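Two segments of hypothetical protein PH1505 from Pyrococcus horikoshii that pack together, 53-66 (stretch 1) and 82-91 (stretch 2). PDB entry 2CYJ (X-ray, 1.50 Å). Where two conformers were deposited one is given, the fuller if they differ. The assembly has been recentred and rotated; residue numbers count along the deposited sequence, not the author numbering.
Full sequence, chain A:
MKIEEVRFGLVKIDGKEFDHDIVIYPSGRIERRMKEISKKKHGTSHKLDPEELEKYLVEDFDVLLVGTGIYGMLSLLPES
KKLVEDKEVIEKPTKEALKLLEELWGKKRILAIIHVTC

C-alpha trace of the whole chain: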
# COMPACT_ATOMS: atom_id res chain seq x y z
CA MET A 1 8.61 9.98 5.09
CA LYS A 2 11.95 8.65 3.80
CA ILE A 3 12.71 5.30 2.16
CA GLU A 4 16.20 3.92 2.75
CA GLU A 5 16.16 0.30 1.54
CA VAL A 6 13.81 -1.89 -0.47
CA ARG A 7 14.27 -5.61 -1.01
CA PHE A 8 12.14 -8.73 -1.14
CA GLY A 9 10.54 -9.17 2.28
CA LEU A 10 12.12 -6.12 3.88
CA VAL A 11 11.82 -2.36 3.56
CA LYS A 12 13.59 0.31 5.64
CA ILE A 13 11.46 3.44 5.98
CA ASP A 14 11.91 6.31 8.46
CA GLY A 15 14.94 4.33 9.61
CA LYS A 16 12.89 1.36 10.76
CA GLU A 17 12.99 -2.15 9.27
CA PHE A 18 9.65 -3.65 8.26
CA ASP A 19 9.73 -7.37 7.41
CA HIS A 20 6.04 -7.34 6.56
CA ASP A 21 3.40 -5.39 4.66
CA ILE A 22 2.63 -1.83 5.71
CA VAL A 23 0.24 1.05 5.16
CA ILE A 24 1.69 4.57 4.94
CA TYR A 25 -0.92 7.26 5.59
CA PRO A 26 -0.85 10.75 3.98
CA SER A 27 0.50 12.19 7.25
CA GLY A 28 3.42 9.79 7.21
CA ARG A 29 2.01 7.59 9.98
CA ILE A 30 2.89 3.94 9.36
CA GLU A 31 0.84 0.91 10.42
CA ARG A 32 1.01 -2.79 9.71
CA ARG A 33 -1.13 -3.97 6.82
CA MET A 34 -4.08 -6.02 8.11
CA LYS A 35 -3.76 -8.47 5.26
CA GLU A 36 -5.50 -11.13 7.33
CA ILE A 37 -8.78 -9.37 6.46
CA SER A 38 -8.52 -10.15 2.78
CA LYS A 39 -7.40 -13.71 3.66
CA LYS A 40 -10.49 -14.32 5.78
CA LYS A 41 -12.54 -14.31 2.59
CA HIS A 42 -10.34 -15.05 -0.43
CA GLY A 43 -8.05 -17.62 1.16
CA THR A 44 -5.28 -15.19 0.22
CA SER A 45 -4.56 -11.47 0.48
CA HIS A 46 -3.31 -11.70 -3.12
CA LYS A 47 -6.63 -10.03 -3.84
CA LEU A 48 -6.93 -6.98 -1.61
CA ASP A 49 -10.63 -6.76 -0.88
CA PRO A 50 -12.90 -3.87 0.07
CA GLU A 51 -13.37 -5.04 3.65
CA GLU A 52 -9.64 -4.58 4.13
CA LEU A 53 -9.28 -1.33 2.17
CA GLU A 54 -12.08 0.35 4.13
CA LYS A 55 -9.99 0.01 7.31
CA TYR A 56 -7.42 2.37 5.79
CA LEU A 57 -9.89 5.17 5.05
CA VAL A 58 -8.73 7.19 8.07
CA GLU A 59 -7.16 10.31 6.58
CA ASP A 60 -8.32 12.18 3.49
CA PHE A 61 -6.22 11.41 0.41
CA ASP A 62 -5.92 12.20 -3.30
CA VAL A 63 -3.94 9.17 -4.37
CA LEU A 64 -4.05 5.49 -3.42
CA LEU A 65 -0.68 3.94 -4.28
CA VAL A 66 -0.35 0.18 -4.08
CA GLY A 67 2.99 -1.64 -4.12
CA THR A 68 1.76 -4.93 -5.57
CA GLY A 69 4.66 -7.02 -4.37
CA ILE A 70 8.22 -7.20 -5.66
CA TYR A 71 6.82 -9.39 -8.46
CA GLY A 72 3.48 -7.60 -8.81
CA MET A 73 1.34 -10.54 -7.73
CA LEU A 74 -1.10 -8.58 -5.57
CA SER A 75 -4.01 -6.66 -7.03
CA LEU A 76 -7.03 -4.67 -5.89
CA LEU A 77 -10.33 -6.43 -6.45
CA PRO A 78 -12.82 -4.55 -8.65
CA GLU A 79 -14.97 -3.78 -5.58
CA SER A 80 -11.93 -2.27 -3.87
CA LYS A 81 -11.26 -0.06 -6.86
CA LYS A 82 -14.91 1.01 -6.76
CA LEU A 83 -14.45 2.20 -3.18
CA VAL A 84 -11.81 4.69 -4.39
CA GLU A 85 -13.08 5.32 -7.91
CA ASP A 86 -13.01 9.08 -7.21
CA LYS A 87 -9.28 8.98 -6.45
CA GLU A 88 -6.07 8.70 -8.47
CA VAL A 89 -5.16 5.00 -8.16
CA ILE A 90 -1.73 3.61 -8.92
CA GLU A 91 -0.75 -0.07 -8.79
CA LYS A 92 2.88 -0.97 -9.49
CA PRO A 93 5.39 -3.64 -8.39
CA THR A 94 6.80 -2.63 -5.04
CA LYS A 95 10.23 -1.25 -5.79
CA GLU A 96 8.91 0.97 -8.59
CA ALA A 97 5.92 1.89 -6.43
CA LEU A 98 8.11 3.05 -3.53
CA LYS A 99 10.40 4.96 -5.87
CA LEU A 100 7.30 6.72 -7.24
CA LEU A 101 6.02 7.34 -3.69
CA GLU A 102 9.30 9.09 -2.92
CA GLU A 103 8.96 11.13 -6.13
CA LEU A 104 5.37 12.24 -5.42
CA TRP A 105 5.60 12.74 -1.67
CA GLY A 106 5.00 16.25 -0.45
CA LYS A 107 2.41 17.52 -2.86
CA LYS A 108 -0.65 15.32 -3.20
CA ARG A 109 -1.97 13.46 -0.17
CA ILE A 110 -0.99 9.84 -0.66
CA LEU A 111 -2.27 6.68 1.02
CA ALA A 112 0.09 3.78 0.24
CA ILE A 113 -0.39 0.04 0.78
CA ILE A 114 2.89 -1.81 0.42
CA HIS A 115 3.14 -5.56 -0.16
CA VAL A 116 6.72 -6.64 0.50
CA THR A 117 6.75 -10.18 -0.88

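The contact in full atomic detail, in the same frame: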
# COMPACT_ATOMS: atom_id res chain seq x y z
N LEU A 53 -9.56 -2.71 2.56
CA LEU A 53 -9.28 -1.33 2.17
C LEU A 53 -10.04 -0.29 3.00
O LEU A 53 -9.50 0.77 3.33
CB LEU A 53 -9.58 -1.13 0.68
CG LEU A 53 -9.32 0.26 0.09
CD1 LEU A 53 -7.88 0.71 0.37
CD2 LEU A 53 -9.59 0.22 -1.40
N GLU A 54 -11.28 -0.58 3.35
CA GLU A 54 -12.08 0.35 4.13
C GLU A 54 -11.43 0.70 5.46
O GLU A 54 -11.61 1.80 5.97
CB GLU A 54 -13.48 -0.23 4.34
CG GLU A 54 -14.49 0.71 5.01
CD GLU A 54 -14.44 0.68 6.53
OE1 GLU A 54 -13.86 -0.26 7.10
OE2 GLU A 54 -15.01 1.60 7.16
N LYS A 55 -10.66 -0.24 6.02
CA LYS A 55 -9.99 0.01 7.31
C LYS A 55 -8.92 1.08 7.20
O LYS A 55 -8.51 1.65 8.21
CB LYS A 55 -9.33 -1.27 7.86
CG LYS A 55 -10.26 -2.45 8.08
CD LYS A 55 -11.35 -2.11 9.07
CE LYS A 55 -12.22 -3.32 9.35
NZ LYS A 55 -13.24 -3.03 10.39
N TYR A 56 -8.47 1.38 5.98
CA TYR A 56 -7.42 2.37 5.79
C TYR A 56 -7.95 3.74 5.42
O TYR A 56 -7.16 4.66 5.18
CB TYR A 56 -6.44 1.89 4.71
CG TYR A 56 -5.93 0.50 4.96
CD1 TYR A 56 -5.76 -0.40 3.91
CD2 TYR A 56 -5.67 0.04 6.26
CE1 TYR A 56 -5.35 -1.72 4.14
CE2 TYR A 56 -5.26 -1.27 6.50
CZ TYR A 56 -5.11 -2.14 5.43
OH TYR A 56 -4.71 -3.44 5.65
N LEU A 57 -9.27 3.88 5.37
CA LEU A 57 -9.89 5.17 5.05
C LEU A 57 -10.00 5.93 6.38
O LEU A 57 -11.07 6.03 7.00
CB LEU A 57 -11.26 4.95 4.42
CG LEU A 57 -11.20 4.04 3.20
CD1 LEU A 57 -12.60 3.92 2.62
CD2 LEU A 57 -10.25 4.59 2.15
N VAL A 58 -8.86 6.48 6.79
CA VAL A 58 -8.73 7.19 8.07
C VAL A 58 -8.40 8.66 7.88
O VAL A 58 -8.88 9.51 8.63
CB VAL A 58 -7.64 6.50 8.93
CG1 VAL A 58 -7.46 7.23 10.24
CG2 VAL A 58 -8.02 5.04 9.18
N GLU A 59 -7.54 8.95 6.91
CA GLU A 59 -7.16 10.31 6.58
C GLU A 59 -7.59 10.56 5.14
O GLU A 59 -7.63 9.63 4.33
CB GLU A 59 -5.64 10.50 6.67
CG GLU A 59 -5.06 10.25 8.04
CD GLU A 59 -3.55 10.41 8.07
OE1 GLU A 59 -2.95 10.10 9.13
OE2 GLU A 59 -2.96 10.83 7.05
N ASP A 60 -7.92 11.81 4.83
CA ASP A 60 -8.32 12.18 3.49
C ASP A 60 -7.10 12.02 2.57
O ASP A 60 -5.96 12.26 2.99
CB ASP A 60 -8.80 13.64 3.49
CG ASP A 60 -9.54 14.03 2.23
OD1 ASP A 60 -10.33 13.21 1.73
OD2 ASP A 60 -9.35 15.17 1.75
N PHE A 61 -7.33 11.59 1.34
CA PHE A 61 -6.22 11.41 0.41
C PHE A 61 -6.67 11.65 -1.03
O PHE A 61 -7.87 11.59 -1.34
CB PHE A 61 -5.60 10.01 0.56
CG PHE A 61 -6.56 8.87 0.27
CD1 PHE A 61 -6.57 8.25 -0.97
CD2 PHE A 61 -7.45 8.44 1.25
CE1 PHE A 61 -7.46 7.20 -1.24
CE2 PHE A 61 -8.35 7.40 1.00
CZ PHE A 61 -8.35 6.78 -0.26
N ASP A 62 -5.70 11.94 -1.88
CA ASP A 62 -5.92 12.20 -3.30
C ASP A 62 -5.53 10.99 -4.14
O ASP A 62 -6.13 10.71 -5.18
CB ASP A 62 -5.06 13.38 -3.77
CG ASP A 62 -5.31 14.64 -2.98
OD1 ASP A 62 -6.49 15.06 -2.91
OD2 ASP A 62 -4.34 15.22 -2.43
N VAL A 63 -4.52 10.29 -3.66
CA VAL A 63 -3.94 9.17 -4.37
C VAL A 63 -3.83 7.92 -3.53
O VAL A 63 -3.40 8.00 -2.38
CB VAL A 63 -2.50 9.52 -4.81
CG1 VAL A 63 -1.85 8.35 -5.54
CG2 VAL A 63 -2.50 10.77 -5.69
N LEU A 64 -4.24 6.78 -4.08
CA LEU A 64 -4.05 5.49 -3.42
C LEU A 64 -2.95 4.83 -4.26
O LEU A 64 -3.12 4.60 -5.46
CB LEU A 64 -5.29 4.59 -3.46
CG LEU A 64 -4.98 3.15 -2.99
CD1 LEU A 64 -4.59 3.12 -1.51
CD2 LEU A 64 -6.17 2.24 -3.26
N LEU A 65 -1.81 4.57 -3.62
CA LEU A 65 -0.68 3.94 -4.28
C LEU A 65 -0.48 2.55 -3.69
O LEU A 65 -0.30 2.40 -2.48
CB LEU A 65 0.58 4.80 -4.09
CG LEU A 65 1.91 4.33 -4.70
CD1 LEU A 65 2.59 3.32 -3.79
CD2 LEU A 65 1.68 3.78 -6.10
N VAL A 66 -0.53 1.54 -4.54
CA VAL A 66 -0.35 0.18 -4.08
C VAL A 66 0.91 -0.46 -4.65
O VAL A 66 1.10 -0.49 -5.87
CB VAL A 66 -1.55 -0.73 -4.47
CG1 VAL A 66 -1.38 -2.14 -3.89
CG2 VAL A 66 -2.86 -0.12 -3.97
N LYS A 82 -13.67 0.24 -6.77
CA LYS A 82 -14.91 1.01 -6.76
C LYS A 82 -14.96 1.94 -5.55
O LYS A 82 -15.43 3.08 -5.63
CB LYS A 82 -16.11 0.06 -6.73
CG LYS A 82 -17.47 0.74 -6.81
CD LYS A 82 -17.79 1.17 -8.23
CE LYS A 82 -19.20 1.75 -8.32
NZ LYS A 82 -19.56 2.12 -9.71
N LEU A 83 -14.47 1.45 -4.42
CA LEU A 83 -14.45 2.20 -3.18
C LEU A 83 -13.67 3.51 -3.32
O LEU A 83 -14.01 4.52 -2.69
CB LEU A 83 -13.85 1.32 -2.08
CG LEU A 83 -14.03 1.70 -0.61
CD1 LEU A 83 -15.51 1.96 -0.31
CD2 LEU A 83 -13.51 0.55 0.25
N VAL A 84 -12.64 3.51 -4.16
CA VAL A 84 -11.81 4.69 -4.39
C VAL A 84 -11.82 5.16 -5.84
O VAL A 84 -10.85 5.72 -6.34
CB VAL A 84 -10.35 4.42 -3.95
CG1 VAL A 84 -10.29 4.26 -2.44
CG2 VAL A 84 -9.82 3.17 -4.63
N GLU A 85 -12.95 4.95 -6.51
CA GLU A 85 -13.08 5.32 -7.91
C GLU A 85 -12.95 6.83 -8.15
O GLU A 85 -12.68 7.27 -9.26
CB GLU A 85 -14.41 4.78 -8.47
CG GLU A 85 -15.64 5.43 -7.88
CD GLU A 85 -16.93 4.87 -8.45
OE1 GLU A 85 -16.90 4.34 -9.58
OE2 GLU A 85 -17.97 4.97 -7.78
N ASP A 86 -13.12 7.63 -7.10
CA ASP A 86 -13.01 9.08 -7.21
C ASP A 86 -11.59 9.57 -6.94
O ASP A 86 -11.33 10.77 -6.94
CB ASP A 86 -13.99 9.77 -6.25
CG ASP A 86 -13.71 9.44 -4.79
OD1 ASP A 86 -13.26 8.31 -4.51
OD2 ASP A 86 -13.97 10.30 -3.93
N LYS A 87 -10.67 8.64 -6.74
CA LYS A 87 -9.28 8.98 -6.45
C LYS A 87 -8.33 8.58 -7.58
O LYS A 87 -8.70 7.86 -8.51
CB LYS A 87 -8.84 8.27 -5.16
CG LYS A 87 -9.73 8.52 -3.95
CD LYS A 87 -9.78 9.99 -3.60
CE LYS A 87 -10.47 10.22 -2.26
NZ LYS A 87 -10.53 11.67 -1.92
N GLU A 88 -7.09 9.06 -7.49
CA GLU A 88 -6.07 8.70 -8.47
C GLU A 88 -5.53 7.38 -7.88
O GLU A 88 -5.11 7.35 -6.73
CB GLU A 88 -4.99 9.78 -8.52
CG GLU A 88 -3.82 9.52 -9.47
CD GLU A 88 -2.91 10.73 -9.62
OE1 GLU A 88 -3.19 11.77 -8.99
OE2 GLU A 88 -1.92 10.63 -10.36
N VAL A 89 -5.60 6.30 -8.65
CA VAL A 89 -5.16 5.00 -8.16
C VAL A 89 -4.02 4.42 -8.98
O VAL A 89 -4.13 4.25 -10.20
CB VAL A 89 -6.35 4.01 -8.12
CG1 VAL A 89 -5.89 2.63 -7.65
CG2 VAL A 89 -7.44 4.56 -7.18
N ILE A 90 -2.93 4.12 -8.30
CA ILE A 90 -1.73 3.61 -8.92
C ILE A 90 -1.36 2.24 -8.35
O ILE A 90 -1.28 2.08 -7.13
CB ILE A 90 -0.56 4.56 -8.65
CG1 ILE A 90 -0.94 5.99 -9.02
CG2 ILE A 90 0.68 4.11 -9.44
CD1 ILE A 90 0.10 7.02 -8.60
N GLU A 91 -1.14 1.27 -9.22
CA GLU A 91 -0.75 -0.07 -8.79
C GLU A 91 0.49 -0.46 -9.57
O GLU A 91 0.43 -0.64 -10.79
CB GLU A 91 -1.87 -1.07 -9.07
CG GLU A 91 -3.14 -0.83 -8.28
CD GLU A 91 -4.12 -1.98 -8.42
OE1 GLU A 91 -5.19 -1.78 -9.03
OE2 GLU A 91 -3.81 -3.08 -7.93
O HOH W 1 -8.98 13.84 -3.21

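What does the start of stretch 1 offer its partner? Leu-53, buried, points toward stretch 2 and sets CG 4.2 Å from Leu-83 CD2 and CD2 4.2 Å from Val-84 CG1. At the end of the type I turn from Glu-54 to Leu-57, Leu-57 CD1 lies 4.2 Å from Leu-83 CG. Branched aliphatic chains suit this place, where the side-chain packing of Leu-53 and Leu-57 is apolar.

How does one lysine serve both Phe-61 and its neighbours? Lys-87 CE lies over one face of the Phe-61 ring, and Lys-87 CG comes within 3.8 Å of Phe-61 CE1, while Val-84 CG1 meets the ring's edge, 3.9 Å from Phe-61 CZ. Above the ring, Lys-87 NZ donates a hydrogen bond to Phe-61 O at 2.7 Å; any cation-pi attraction is weak at most. A long salt bridge joins Lys-87 NZ to Asp-60 OD1 at 4.0 Å, and one water accepts from NZ and donates to Asp-62 OD1.

What joins the strands? Backbone hydrogen bonds run from Glu-88 N to Asp-62 O (3.0 Å), Leu-64 N to Glu-88 O (2.8 Å), Ile-90 N to Leu-64 O (2.9 Å) and Val-66 N to Ile-90 O (2.7 Å). Leu-64 thus bonds through both N and O to residues two apart, as parallel strands do.

Where do the strand side chains go? Val-63 and Leu-65 share a face with Ile-90, Leu-65 CD2 reaching within 3.5 Å of Ile-90 CB. On the other, Leu-64 CD2 packs 4.0 Å from Val-84 CG2, extending the apolar cluster. Buried apolar side chains at Val-63, Leu-64 and Leu-65 suit this packing on both faces; the stretches bury 754 Å² in all, both sides summed.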